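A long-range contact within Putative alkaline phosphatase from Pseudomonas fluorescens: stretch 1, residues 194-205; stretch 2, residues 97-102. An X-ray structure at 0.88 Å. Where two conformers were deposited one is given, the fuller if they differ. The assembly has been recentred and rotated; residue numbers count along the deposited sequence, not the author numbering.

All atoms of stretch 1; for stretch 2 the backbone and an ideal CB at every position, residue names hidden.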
ATOM      1  N   VAL A 194       8.527   9.666   8.566  0.80  3.67           N
ATOM      2  CA  VAL A 194       7.901   9.163   9.818  0.80  3.61           C
ATOM      3  C   VAL A 194       8.950   8.382  10.637  0.80  3.57           C
ATOM      4  O   VAL A 194       9.000   8.570  11.869  0.80  4.47           O
ATOM      5  CB  VAL A 194       6.645   8.343   9.511  0.80  3.95           C
ATOM      6  CG1 VAL A 194       6.312   7.451  10.708  0.80  3.98           C
ATOM      7  CG2 VAL A 194       5.468   9.262   9.167  0.80  4.23           C
ATOM      8  N   MET A 195       9.712   7.481  10.017  1.00  3.69           N
ATOM      9  CA  MET A 195      10.714   6.747  10.817  1.00  4.06           C
ATOM     10  C   MET A 195      11.732   7.675  11.449  1.00  4.37           C
ATOM     11  O   MET A 195      12.190   7.430  12.588  1.00  4.93           O
ATOM     12  CB  MET A 195      11.348   5.657  10.003  1.00  4.62           C
ATOM     13  CG  MET A 195      10.435   4.517   9.648  1.00  4.69           C
ATOM     14  SD  MET A 195       9.636   3.673  11.059  1.00  5.04           S
ATOM     15  CE  MET A 195      11.026   2.901  11.855  1.00  6.08           C
ATOM     16  N   THR A 196      12.144   8.734  10.733  1.00  4.25           N
ATOM     17  CA  THR A 196      13.035   9.726  11.317  1.00  4.32           C
ATOM     18  C   THR A 196      12.421  10.402  12.534  1.00  4.58           C
ATOM     19  O   THR A 196      13.025  10.561  13.590  1.00  5.85           O
ATOM     20  CB  THR A 196      13.455  10.758  10.219  1.00  4.69           C
ATOM     21  OG1 THR A 196      14.208  10.043   9.245  1.00  6.16           O
ATOM     22  CG2 THR A 196      14.205  11.939  10.797  1.00  6.36           C
ATOM     23  N   ALA A 197      11.127  10.772  12.398  1.00  4.34           N
ATOM     24  CA  ALA A 197      10.432  11.395  13.513  1.00  4.70           C
ATOM     25  C   ALA A 197      10.251  10.408  14.679  1.00  5.06           C
ATOM     26  O   ALA A 197      10.307  10.826  15.853  1.00  6.43           O
ATOM     27  CB  ALA A 197       9.056  11.944  13.050  1.00  5.41           C
ATOM     28  N   LEU A 198      10.024   9.132  14.410  0.70  4.65           N
ATOM     29  CA  LEU A 198       9.856   8.172  15.486  0.70  4.55           C
ATOM     30  C   LEU A 198      11.031   8.241  16.485  0.70  4.65           C
ATOM     31  O   LEU A 198      10.882   8.098  17.692  0.70  5.57           O
ATOM     32  CB  LEU A 198       9.711   6.770  14.876  0.70  4.35           C
ATOM     33  CG  LEU A 198       9.093   5.694  15.738  0.70  3.35           C
ATOM     34  CD1 LEU A 198       7.580   5.900  15.895  0.70  4.18           C
ATOM     35  CD2 LEU A 198       9.352   4.312  15.101  0.70  6.90           C
ATOM     36  N   ALA A 199      12.235   8.473  15.919  0.70  5.34           N
ATOM     37  CA  ALA A 199      13.443   8.491  16.678  0.70  6.54           C
ATOM     38  C   ALA A 199      13.713   9.836  17.316  0.70  7.19           C
ATOM     39  O   ALA A 199      14.648   9.956  18.181  0.70  9.84           O
ATOM     40  CB  ALA A 199      14.609   8.105  15.751  0.70  9.35           C
ATOM     41  N   ALA A 200      12.984  10.903  17.006  0.70  6.76           N
ATOM     42  CA  ALA A 200      13.271  12.293  17.435  0.70  7.25           C
ATOM     43  C   ALA A 200      12.666  12.633  18.773  0.70  7.49           C
ATOM     44  O   ALA A 200      12.822  13.777  19.246  0.70  9.90           O
ATOM     45  CB  ALA A 200      12.817  13.272  16.350  0.70  7.14           C
ATOM     46  N   GLY A 201      12.005  11.677  19.390  0.70  7.73           N
ATOM     47  CA  GLY A 201      11.570  11.841  20.777  0.70  8.81           C
ATOM     48  C   GLY A 201      11.267  10.455  21.347  0.70  7.78           C
ATOM     49  O   GLY A 201      10.934   9.525  20.575  0.70  8.02           O
ATOM     50  N   ASP A 202      11.357  10.255  22.641  1.00 10.20           N
ATOM     51  CA  ASP A 202      11.066   9.038  23.336  1.00  8.25           C
ATOM     52  C   ASP A 202       9.583   8.711  23.347  1.00  7.13           C
ATOM     53  O   ASP A 202       8.721   9.593  23.390  1.00  7.50           O
ATOM     54  CB  ASP A 202      11.622   9.052  24.761  1.00  9.74           C
ATOM     55  CG  ASP A 202      11.802   7.716  25.424  1.00 10.40           C
ATOM     56  OD1 ASP A 202      11.953   7.698  26.677  1.00 22.43           O
ATOM     57  OD2 ASP A 202      11.819   6.641  24.765  1.00 10.29           O
ATOM     58  N   GLY A 203       9.284   7.427  23.389  1.00  6.13           N
ATOM     59  CA  GLY A 203       7.950   6.960  23.600  1.00  6.25           C
ATOM     60  C   GLY A 203       6.989   7.086  22.401  1.00  5.96           C
ATOM     61  O   GLY A 203       5.773   7.109  22.607  1.00  7.52           O
ATOM     62  N   ARG A 204       7.538   7.136  21.193  1.00  5.53           N
ATOM     63  CA  ARG A 204       6.754   7.330  19.966  1.00  4.64           C
ATOM     64  C   ARG A 204       6.345   6.030  19.360  1.00  4.39           C
ATOM     65  O   ARG A 204       7.044   5.005  19.480  1.00  5.48           O
ATOM     66  CB  ARG A 204       7.547   8.237  18.982  1.00  5.13           C
ATOM     67  CG  ARG A 204       7.666   9.656  19.496  1.00  6.30           C
ATOM     68  CD  ARG A 204       8.401  10.570  18.552  1.00  6.10           C
ATOM     69  NE  ARG A 204       8.422  11.925  19.153  1.00  6.48           N
ATOM     70  CZ  ARG A 204       8.673  13.026  18.457  1.00  7.41           C
ATOM     71  NH1 ARG A 204       9.066  13.020  17.215  1.00  7.49           N
ATOM     72  NH2 ARG A 204       8.541  14.163  19.080  1.00  7.86           N
ATOM     73  N   ILE A 205       5.224   6.028  18.646  1.00  4.19           N
ATOM     74  CA  ILE A 205       4.674   4.834  18.003  1.00  3.62           C
ATOM     75  C   ILE A 205       4.013   5.274  16.673  1.00  3.88           C
ATOM     76  O   ILE A 205       3.514   6.386  16.571  1.00  4.40           O
ATOM     77  CB  ILE A 205       3.626   4.119  18.941  1.00  3.95           C
ATOM     78  CG1 ILE A 205       3.218   2.756  18.385  1.00  4.46           C
ATOM     79  CG2 ILE A 205       2.441   5.012  19.260  1.00  5.00           C
ATOM     80  CD1 ILE A 205       2.630   1.876  19.490  1.00  5.96           C
ATOM     81  N   UNK A  97       3.737  -1.922  13.256  1.00  3.28           N
ATOM     82  CA  UNK A  97       3.561  -0.946  14.324  1.00  3.17           C
ATOM     83  C   UNK A  97       4.916  -0.774  15.052  1.00  3.61           C
ATOM     84  O   UNK A  97       5.120  -1.280  16.163  1.00  4.16           O
ATOM     85  CB  UNK A  97       2.460  -1.387  15.291  1.00  3.17           C
ATOM     86  N   UNK A  98       5.874  -0.068  14.404  1.00  3.74           N
ATOM     87  CA  UNK A  98       7.154   0.193  15.057  1.00  4.31           C
ATOM     88  C   UNK A  98       6.972   1.291  16.132  1.00  4.16           C
ATOM     89  O   UNK A  98       6.130   2.160  16.021  1.00  4.50           O
ATOM     90  CB  UNK A  98       8.206   0.608  14.027  1.00  4.31           C
ATOM     91  N   UNK A  99       7.876   1.224  17.132  1.00  3.98           N
ATOM     92  CA  UNK A  99       7.847   2.183  18.205  1.00  4.17           C
ATOM     93  C   UNK A  99       9.259   2.406  18.759  1.00  4.47           C
ATOM     94  O   UNK A  99      10.128   1.545  18.581  1.00  4.79           O
ATOM     95  CB  UNK A  99       6.896   1.715  19.309  1.00  4.17           C
ATOM     96  N   UNK A 100       9.444   3.528  19.433  1.00  4.42           N
ATOM     97  CA  UNK A 100      10.689   3.901  20.064  1.00  5.20           C
ATOM     98  C   UNK A 100      10.483   4.040  21.571  1.00  4.80           C
ATOM     99  O   UNK A 100      10.113   5.106  22.066  1.00  5.93           O
ATOM    100  CB  UNK A 100      11.229   5.201  19.465  1.00  5.20           C
ATOM    101  N   UNK A 101      10.695   2.937  22.297  1.00  5.30           N
ATOM    102  CA  UNK A 101      10.528   2.877  23.755  1.00  5.00           C
ATOM    103  C   UNK A 101      11.301   1.652  24.217  1.00  5.53           C
ATOM    104  O   UNK A 101      10.874   0.525  23.955  1.00  5.91           O
ATOM    105  CB  UNK A 101       9.057   2.807  24.169  1.00  5.00           C
ATOM    106  N   UNK A 102      12.454   1.836  24.864  1.00  6.36           N
ATOM    107  CA  UNK A 102      13.329   0.768  25.178  0.70  8.57           C
ATOM    108  C   UNK A 102      12.727  -0.196  26.240  1.00  6.97           C
ATOM    109  O   UNK A 102      11.796   0.154  27.006  1.00  7.82           O
ATOM    110  CB  UNK A 102      14.662   1.346  25.658  0.70  8.57           C
TER

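At position 97 the CA-to-CB bond runs sideways to stretch 1, and the ideal CB lies 5.2 Å from Ile205 CG1. An apolar residue with some reach would suit. The deposited residue is Ile97, whose CG2 comes to 3.8 Å from Ile205 CG1, a plain van der Waals contact.

Position 98 has phi -75° and psi 154°, well within the range of proline. Its CB also points sideways, yet it sits 4.0 Å from Leu198 CD2 and 4.2 Å from Met195 CE, so stretch 1 offers hydrocarbon and thioether but no polar partner. A compact apolar group fits: valine, proline or alanine. It is Pro98, its CG 3.9 Å from Met195 SD and its CB 4.1 Å from Leu198 CD2.

Position 99 pairs with Ile205 in an antiparallel, non-hydrogen-bonded bridge, and its CB lies on the same face as the Ile205 side chain. The ideal CB is only 3.3 Å from Arg204 O, which makes the start of the side chain tight. An apolar residue is expected, though stretch 1 does not fix its size. Phe99 is deposited; its CB packs 3.9 Å from Ile205 CG1, while its ring, with chi1 at 62° (p), leads away from stretch 1.

At position 100 the backbone N donates to Arg204 O (2.8 Å), and the backbone O accepts from Gly203 N (2.8 Å). The CB lies 3.4 Å from Leu198 O and 4.5 Å from Gly201 O, two carbonyls that call for a donor on a short side chain; asparagine, serine or threonine could be considered. Asn100 answers with its amide: ND2 donates to Leu198 O at 3.2 Å and, weakly, to Gly201 O at 3.0 Å, tying Leu198 of the helix and Gly201 of the loop beyond it to this weakly bonded strand. Asn100 OD1 accepts from a water (2.9 Å) that also donates to Asp202 OD2 (2.9 Å).

At position 101 the CB is sideways, 4.3 Å from Gly203 CA and 4.8 Å from Asp202 OD2. A long side chain could cross the glycine, and the carboxylate favours a positive end, so lysine or arginine would suit. Lys101 passes CD 4.0 Å from Gly203 CA and forms a long salt bridge, NZ to Asp202 OD1, at 3.9 Å; a water accepting from Lys101 NZ (2.7 Å) and donating to Asp202 OD1 (2.6 Å) bridges the gap.

Position 102 has no stretch 1 atom within 5.5 Å of its ideal CB, so many residues would do. Ser102 N donates to a water (2.9 Å) that donates to Asp202 OD2 (2.6 Å).

Stretch 2, residues 97-102: IPFNKS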
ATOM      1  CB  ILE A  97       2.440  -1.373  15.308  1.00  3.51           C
ATOM      2  CG1 ILE A  97       1.118  -1.685  14.578  1.00  4.06           C
ATOM      3  CG2 ILE A  97       2.202  -0.261  16.355  1.00  4.27           C
ATOM      4  CD1 ILE A  97       0.488  -0.585  13.790  1.00  4.84           C
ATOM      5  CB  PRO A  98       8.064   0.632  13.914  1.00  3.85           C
ATOM      6  CG  PRO A  98       7.085   1.347  12.975  1.00  4.27           C
ATOM      7  CD  PRO A  98       5.821   0.523  13.058  1.00  3.67           C
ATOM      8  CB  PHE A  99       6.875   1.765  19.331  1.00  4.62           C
ATOM      9  CG  PHE A  99       7.255   0.460  20.004  1.00  4.42           C
ATOM     10  CD1 PHE A  99       8.104   0.429  21.102  1.00  4.73           C
ATOM     11  CD2 PHE A  99       6.803  -0.788  19.514  1.00  4.58           C
ATOM     12  CE1 PHE A  99       8.501  -0.752  21.689  1.00  5.03           C
ATOM     13  CE2 PHE A  99       7.206  -1.959  20.084  1.00  5.04           C
ATOM     14  CZ  PHE A  99       8.059  -1.966  21.181  1.00  4.88           C
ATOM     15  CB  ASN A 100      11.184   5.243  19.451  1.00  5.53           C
ATOM     16  CG  ASN A 100      12.417   5.735  20.127  1.00  6.47           C
ATOM     17  OD1 ASN A 100      13.205   4.946  20.647  1.00  8.49           O
ATOM     18  ND2 ASN A 100      12.591   7.045  20.180  1.00  8.42           N
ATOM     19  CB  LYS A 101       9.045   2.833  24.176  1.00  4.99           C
ATOM     20  CG  LYS A 101       8.833   2.933  25.672  1.00  6.11           C
ATOM     21  CD  LYS A 101       9.155   4.277  26.240  1.00  7.11           C
ATOM     22  CE  LYS A 101       8.788   4.343  27.722  1.00  9.66           C
ATOM     23  NZ  LYS A 101       9.086   5.646  28.331  1.00 10.63           N
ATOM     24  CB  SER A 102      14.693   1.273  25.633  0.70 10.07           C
ATOM     25  OG  SER A 102      14.527   1.923  26.887  0.70 14.30           O
TER
HETATM   26  O   HOH W   1      14.114   5.925  23.195  0.50 21.28           O
HETATM   27  O   HOH W   2      11.830   5.793  28.403  0.70 14.67           O
HETATM   28  O   HOH W   3      13.183   4.596  25.534  0.80 13.40           O
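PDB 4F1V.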